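Long-range contact in bacteriohemerythrin (Methylococcus capsulatus, PDB 4XPX), which binds oxygen reversibly at a two-iron centre and may store it or deliver it to oxygen-requiring enzymes: residues K68-H80 and H116-L128. Sequence-based numbering, arbitrary orientation.
Sequences KGYADFAAHKAEH and HIPKVDKLYGPCL. With FE2 (Fe (II) ion), chain B; FE2 (Fe (II) ion), chain C.
Much of the di-iron site of the hemerythrin is built across this contact: H76 and H80 of helix 73-95 and H116 of helix 103-121 each direct NE2 at the same iron, all at 2.2 Å. D121 adds OD1 to that iron at 2.1 Å and gives OD2 to the second iron, so its carboxylate bridges the pair, as does a water. E61, the other carboxylate bridge, comes from helix 40-67, as does E62, whose OE2 is hydrogen-bonded to H80 ND1; H21 and H57 complete the second iron's protein ligands. V120 CG1 packs over the centre of one face of the H76 ring, 3.5 Å from its centroid, while D121 OD1 lies at the ring edge as a fellow ligand of the iron, the two planes only 17° apart. On the far side from the metal, H76 ND1 donates to a water 2.9 Å away, which donates to V120 O and is hydrogen-bonded to Y70 OH; this second shell probably helps to fix the rotation of the imidazole. Segments 73-80 and 116-121, on two helices of the hemerythrin four-helix bundle, run nearly antiparallel, at 155°. Beyond the site, Y70, with CG anti to its N (chi1 172°), reaches across to Y124, whose CB makes a CH-pi contact over the phenol face; Y124 OH is hydrogen-bonded to E61 OE2. C127 SG lies at the edge of the Y70 ring, and K68 NZ makes a weak 3.2 Å hydrogen bond to L128 O.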
loop_
_atom_site.group_PDB
_atom_site.type_symbol
_atom_site.label_atom_id
_atom_site.label_comp_id
_atom_site.label_asym_id
_atom_site.label_seq_id
_atom_site.Cartn_x
_atom_site.Cartn_y
_atom_site.Cartn_z
ATOM N N LYS A 68 8.084 -18.639 -7.067
ATOM C CA LYS A 68 7.435 -19.257 -8.172
ATOM C C LYS A 68 8.060 -18.865 -9.514
ATOM O O LYS A 68 7.564 -19.319 -10.569
ATOM C CB LYS A 68 5.943 -18.915 -8.157
ATOM C CG LYS A 68 5.264 -19.545 -6.934
ATOM C CD LYS A 68 3.836 -19.156 -6.718
ATOM C CE LYS A 68 3.189 -20.110 -5.583
ATOM N NZ LYS A 68 1.674 -19.868 -5.383
ATOM N N GLY A 69 9.101 -18.100 -9.516
ATOM C CA GLY A 69 9.698 -17.730 -10.797
ATOM C C GLY A 69 8.839 -16.807 -11.626
ATOM O O GLY A 69 8.952 -16.839 -12.876
ATOM N N TYR A 70 8.041 -15.957 -10.973
ATOM C CA TYR A 70 7.157 -15.075 -11.700
ATOM C C TYR A 70 7.971 -14.148 -12.671
ATOM O O TYR A 70 8.986 -13.608 -12.290
ATOM C CB TYR A 70 6.405 -14.209 -10.673
ATOM C CG TYR A 70 5.598 -13.102 -11.345
ATOM C CD1 TYR A 70 4.612 -13.404 -12.226
ATOM C CD2 TYR A 70 5.840 -11.767 -11.053
ATOM C CE1 TYR A 70 3.872 -12.445 -12.825
ATOM C CE2 TYR A 70 5.155 -10.794 -11.640
ATOM C CZ TYR A 70 4.175 -11.069 -12.549
ATOM O OH TYR A 70 3.423 -10.118 -13.176
ATOM N N ALA A 71 7.496 -14.011 -13.908
ATOM C CA ALA A 71 8.251 -13.399 -14.953
ATOM C C ALA A 71 8.717 -11.983 -14.662
ATOM O O ALA A 71 9.780 -11.591 -15.056
ATOM C CB ALA A 71 7.428 -13.404 -16.238
ATOM N N ASP A 72 7.869 -11.198 -14.013
ATOM C CA ASP A 72 8.070 -9.773 -13.854
ATOM C C ASP A 72 8.401 -9.426 -12.411
ATOM O O ASP A 72 8.178 -8.256 -11.994
ATOM C CB ASP A 72 6.913 -8.962 -14.442
ATOM C CG ASP A 72 6.851 -9.223 -16.012
ATOM O OD1 ASP A 72 7.814 -9.071 -16.706
ATOM O OD2 ASP A 72 5.807 -9.743 -16.535
ATOM N N PHE A 73 8.969 -10.346 -11.665
ATOM C CA PHE A 73 9.278 -10.100 -10.243
ATOM C C PHE A 73 10.164 -8.915 -10.005
ATOM O O PHE A 73 9.839 -8.078 -9.117
ATOM C CB PHE A 73 9.971 -11.383 -9.714
ATOM C CG PHE A 73 10.647 -11.178 -8.391
ATOM C CD1 PHE A 73 9.968 -10.713 -7.264
ATOM C CD2 PHE A 73 12.008 -11.376 -8.287
ATOM C CE1 PHE A 73 10.667 -10.484 -6.068
ATOM C CE2 PHE A 73 12.714 -11.064 -7.117
ATOM C CZ PHE A 73 11.975 -10.638 -5.954
ATOM N N ALA A 74 11.294 -8.806 -10.688
ATOM C CA ALA A 74 12.237 -7.719 -10.347
ATOM C C ALA A 74 11.647 -6.381 -10.664
ATOM O O ALA A 74 11.806 -5.430 -9.821
ATOM C CB ALA A 74 13.566 -7.931 -11.091
ATOM N N ALA A 75 10.938 -6.241 -11.735
ATOM C CA ALA A 75 10.317 -4.904 -12.064
ATOM C C ALA A 75 9.242 -4.602 -11.020
ATOM O O ALA A 75 9.099 -3.449 -10.570
ATOM C CB ALA A 75 9.714 -4.917 -13.469
ATOM N N HIS A 76 8.478 -5.598 -10.630
ATOM C CA HIS A 76 7.430 -5.375 -9.640
ATOM C C HIS A 76 8.026 -4.973 -8.328
ATOM O O HIS A 76 7.581 -3.969 -7.681
ATOM C CB HIS A 76 6.609 -6.643 -9.547
ATOM C CG HIS A 76 5.366 -6.520 -8.758
ATOM N ND1 HIS A 76 4.246 -7.214 -9.145
ATOM C CD2 HIS A 76 5.036 -5.866 -7.603
ATOM C CE1 HIS A 76 3.289 -6.922 -8.232
ATOM N NE2 HIS A 76 3.726 -6.143 -7.280
ATOM N N LYS A 77 9.063 -5.665 -7.863
ATOM C CA LYS A 77 9.748 -5.268 -6.631
ATOM C C LYS A 77 10.266 -3.874 -6.724
ATOM O O LYS A 77 10.257 -3.130 -5.714
ATOM C CB LYS A 77 10.852 -6.246 -6.310
ATOM C CG LYS A 77 11.592 -5.905 -5.030
ATOM C CD LYS A 77 12.547 -6.966 -4.609
ATOM C CE LYS A 77 13.173 -6.719 -3.243
ATOM N NZ LYS A 77 13.961 -5.517 -3.229
ATOM N N ALA A 78 10.793 -3.470 -7.879
ATOM C CA ALA A 78 11.285 -2.077 -8.022
ATOM C C ALA A 78 10.206 -1.074 -7.783
ATOM O O ALA A 78 10.451 -0.007 -7.183
ATOM C CB ALA A 78 11.964 -1.916 -9.358
ATOM N N GLU A 79 8.982 -1.334 -8.249
ATOM C CA GLU A 79 7.859 -0.431 -7.964
ATOM C C GLU A 79 7.594 -0.332 -6.481
ATOM O O GLU A 79 7.409 0.753 -5.913
ATOM C CB GLU A 79 6.594 -0.823 -8.698
ATOM C CG GLU A 79 6.716 -0.952 -10.210
ATOM C CD GLU A 79 7.201 0.241 -10.986
ATOM O OE1 GLU A 79 7.159 1.373 -10.457
ATOM O OE2 GLU A 79 7.701 0.057 -12.192
ATOM N N HIS A 80 7.554 -1.471 -5.820
ATOM C CA HIS A 80 7.384 -1.499 -4.333
ATOM C C HIS A 80 8.459 -0.688 -3.670
ATOM O O HIS A 80 8.172 0.148 -2.764
ATOM C CB HIS A 80 7.474 -2.906 -3.794
ATOM C CG HIS A 80 6.343 -3.794 -4.173
ATOM N ND1 HIS A 80 6.371 -5.131 -3.853
ATOM C CD2 HIS A 80 5.126 -3.603 -4.742
ATOM C CE1 HIS A 80 5.218 -5.678 -4.243
ATOM N NE2 HIS A 80 4.422 -4.750 -4.767
ATOM N N HIS A 116 -1.381 0.705 -9.048
ATOM C CA HIS A 116 -0.529 -0.467 -8.937
ATOM C C HIS A 116 -1.324 -1.770 -8.923
ATOM O O HIS A 116 -0.900 -2.757 -9.529
ATOM C CB HIS A 116 0.224 -0.394 -7.577
ATOM C CG HIS A 116 1.202 -1.509 -7.355
ATOM N ND1 HIS A 116 2.484 -1.517 -7.868
ATOM C CD2 HIS A 116 1.051 -2.661 -6.666
ATOM C CE1 HIS A 116 3.081 -2.636 -7.461
ATOM N NE2 HIS A 116 2.270 -3.368 -6.725
ATOM N N ILE A 117 -2.435 -1.820 -8.201
ATOM C CA ILE A 117 -3.115 -3.089 -8.063
ATOM C C ILE A 117 -3.622 -3.604 -9.420
ATOM O O ILE A 117 -3.352 -4.730 -9.803
ATOM C CB ILE A 117 -4.165 -3.070 -6.956
ATOM C CG1 ILE A 117 -3.493 -2.890 -5.605
ATOM C CG2 ILE A 117 -4.993 -4.369 -7.009
ATOM C CD1 ILE A 117 -4.447 -2.507 -4.493
ATOM N N PRO A 118 -4.312 -2.784 -10.230
ATOM C CA PRO A 118 -4.825 -3.308 -11.522
ATOM C C PRO A 118 -3.714 -3.483 -12.529
ATOM O O PRO A 118 -3.840 -4.394 -13.378
ATOM C CB PRO A 118 -5.785 -2.226 -11.995
ATOM C CG PRO A 118 -6.155 -1.459 -10.772
ATOM C CD PRO A 118 -4.948 -1.476 -9.949
ATOM N N LYS A 119 -2.691 -2.628 -12.549
ATOM C CA LYS A 119 -1.724 -2.632 -13.643
ATOM C C LYS A 119 -0.489 -3.455 -13.356
ATOM O O LYS A 119 0.310 -3.737 -14.309
ATOM C CB LYS A 119 -1.316 -1.207 -14.077
ATOM C CG LYS A 119 -2.469 -0.399 -14.499
ATOM C CD LYS A 119 -2.367 0.872 -15.083
ATOM C CE LYS A 119 -3.828 1.350 -15.314
ATOM N NZ LYS A 119 -4.339 2.298 -14.254
ATOM N N VAL A 120 -0.260 -3.758 -12.069
ATOM C CA VAL A 120 0.955 -4.459 -11.683
ATOM C C VAL A 120 0.577 -5.731 -10.937
ATOM O O VAL A 120 0.968 -6.829 -11.336
ATOM C CB VAL A 120 1.919 -3.544 -10.842
ATOM C CG1 VAL A 120 3.240 -4.273 -10.622
ATOM C CG2 VAL A 120 2.129 -2.220 -11.541
ATOM N N ASP A 121 -0.209 -5.652 -9.858
ATOM C CA ASP A 121 -0.553 -6.849 -9.116
ATOM C C ASP A 121 -1.406 -7.810 -9.908
ATOM O O ASP A 121 -1.209 -9.035 -9.825
ATOM C CB ASP A 121 -1.257 -6.527 -7.779
ATOM C CG ASP A 121 -0.354 -5.929 -6.732
ATOM O OD1 ASP A 121 0.887 -5.989 -6.884
ATOM O OD2 ASP A 121 -0.941 -5.408 -5.744
ATOM N N LYS A 122 -2.401 -7.351 -10.657
ATOM C CA LYS A 122 -3.232 -8.296 -11.357
ATOM C C LYS A 122 -2.401 -9.190 -12.239
ATOM O O LYS A 122 -2.833 -10.355 -12.571
ATOM C CB LYS A 122 -4.341 -7.617 -12.171
ATOM C CG LYS A 122 -5.508 -7.168 -11.320
ATOM C CD LYS A 122 -6.616 -6.577 -12.266
ATOM C CE LYS A 122 -7.753 -6.009 -11.447
ATOM N NZ LYS A 122 -8.925 -5.820 -12.382
ATOM N N LEU A 123 -1.303 -8.715 -12.770
ATOM C CA LEU A 123 -0.491 -9.499 -13.713
ATOM C C LEU A 123 0.074 -10.745 -13.064
ATOM O O LEU A 123 0.409 -11.720 -13.823
ATOM C CB LEU A 123 0.647 -8.679 -14.269
ATOM C CG LEU A 123 0.178 -7.464 -15.060
ATOM C CD1 LEU A 123 1.368 -6.694 -15.636
ATOM C CD2 LEU A 123 -0.783 -7.768 -16.159
ATOM N N TYR A 124 0.224 -10.831 -11.736
ATOM C CA TYR A 124 0.722 -12.055 -11.145
ATOM C C TYR A 124 -0.336 -13.110 -10.902
ATOM O O TYR A 124 -0.028 -14.177 -10.426
ATOM C CB TYR A 124 1.568 -11.825 -9.843
ATOM C CG TYR A 124 0.864 -11.144 -8.698
ATOM C CD1 TYR A 124 -0.365 -11.562 -8.210
ATOM C CD2 TYR A 124 1.500 -10.092 -8.021
ATOM C CE1 TYR A 124 -0.974 -10.937 -7.124
ATOM C CE2 TYR A 124 0.893 -9.443 -6.985
ATOM C CZ TYR A 124 -0.334 -9.829 -6.531
ATOM O OH TYR A 124 -1.022 -9.197 -5.518
ATOM N N GLY A 125 -1.587 -12.805 -11.226
ATOM C CA GLY A 125 -2.656 -13.726 -10.861
ATOM C C GLY A 125 -2.461 -15.113 -11.451
ATOM O O GLY A 125 -2.548 -16.076 -10.726
ATOM N N PRO A 126 -2.227 -15.232 -12.786
ATOM C CA PRO A 126 -2.110 -16.632 -13.333
ATOM C C PRO A 126 -0.988 -17.364 -12.634
ATOM O O PRO A 126 -1.144 -18.612 -12.358
ATOM C CB PRO A 126 -1.869 -16.356 -14.811
ATOM C CG PRO A 126 -2.615 -15.130 -15.034
ATOM C CD PRO A 126 -2.357 -14.249 -13.820
ATOM N N CYS A 127 0.167 -16.762 -12.386
ATOM C CA CYS A 127 1.283 -17.453 -11.798
ATOM C C CYS A 127 1.016 -17.815 -10.347
ATOM O O CYS A 127 1.243 -18.977 -9.895
ATOM C CB CYS A 127 2.543 -16.533 -11.865
ATOM S SG CYS A 127 4.034 -17.262 -11.164
ATOM N N LEU A 128 0.494 -16.875 -9.549
ATOM C CA LEU A 128 0.373 -17.083 -8.116
ATOM C C LEU A 128 -0.875 -17.828 -7.751
ATOM O O LEU A 128 -0.862 -18.437 -6.677
ATOM C CB LEU A 128 0.424 -15.812 -7.323
ATOM C CG LEU A 128 1.805 -15.267 -6.981
ATOM C CD1 LEU A 128 2.958 -15.371 -7.979
ATOM C CD2 LEU A 128 1.793 -13.981 -6.213
HETATM FE FE FE2 B . 2.505 -5.255 -5.693
HETATM FE FE FE2 C . -0.333 -5.394 -3.726
HETATM O O HOH W 1 1.094 -20.956 -8.171
HETATM O O HOH W 2 3.503 -7.755 -11.879
HETATM O O HOH W 3 1.328 -4.339 -3.976
HETATM O O HOH W 4 -0.765 -2.977 -3.178
#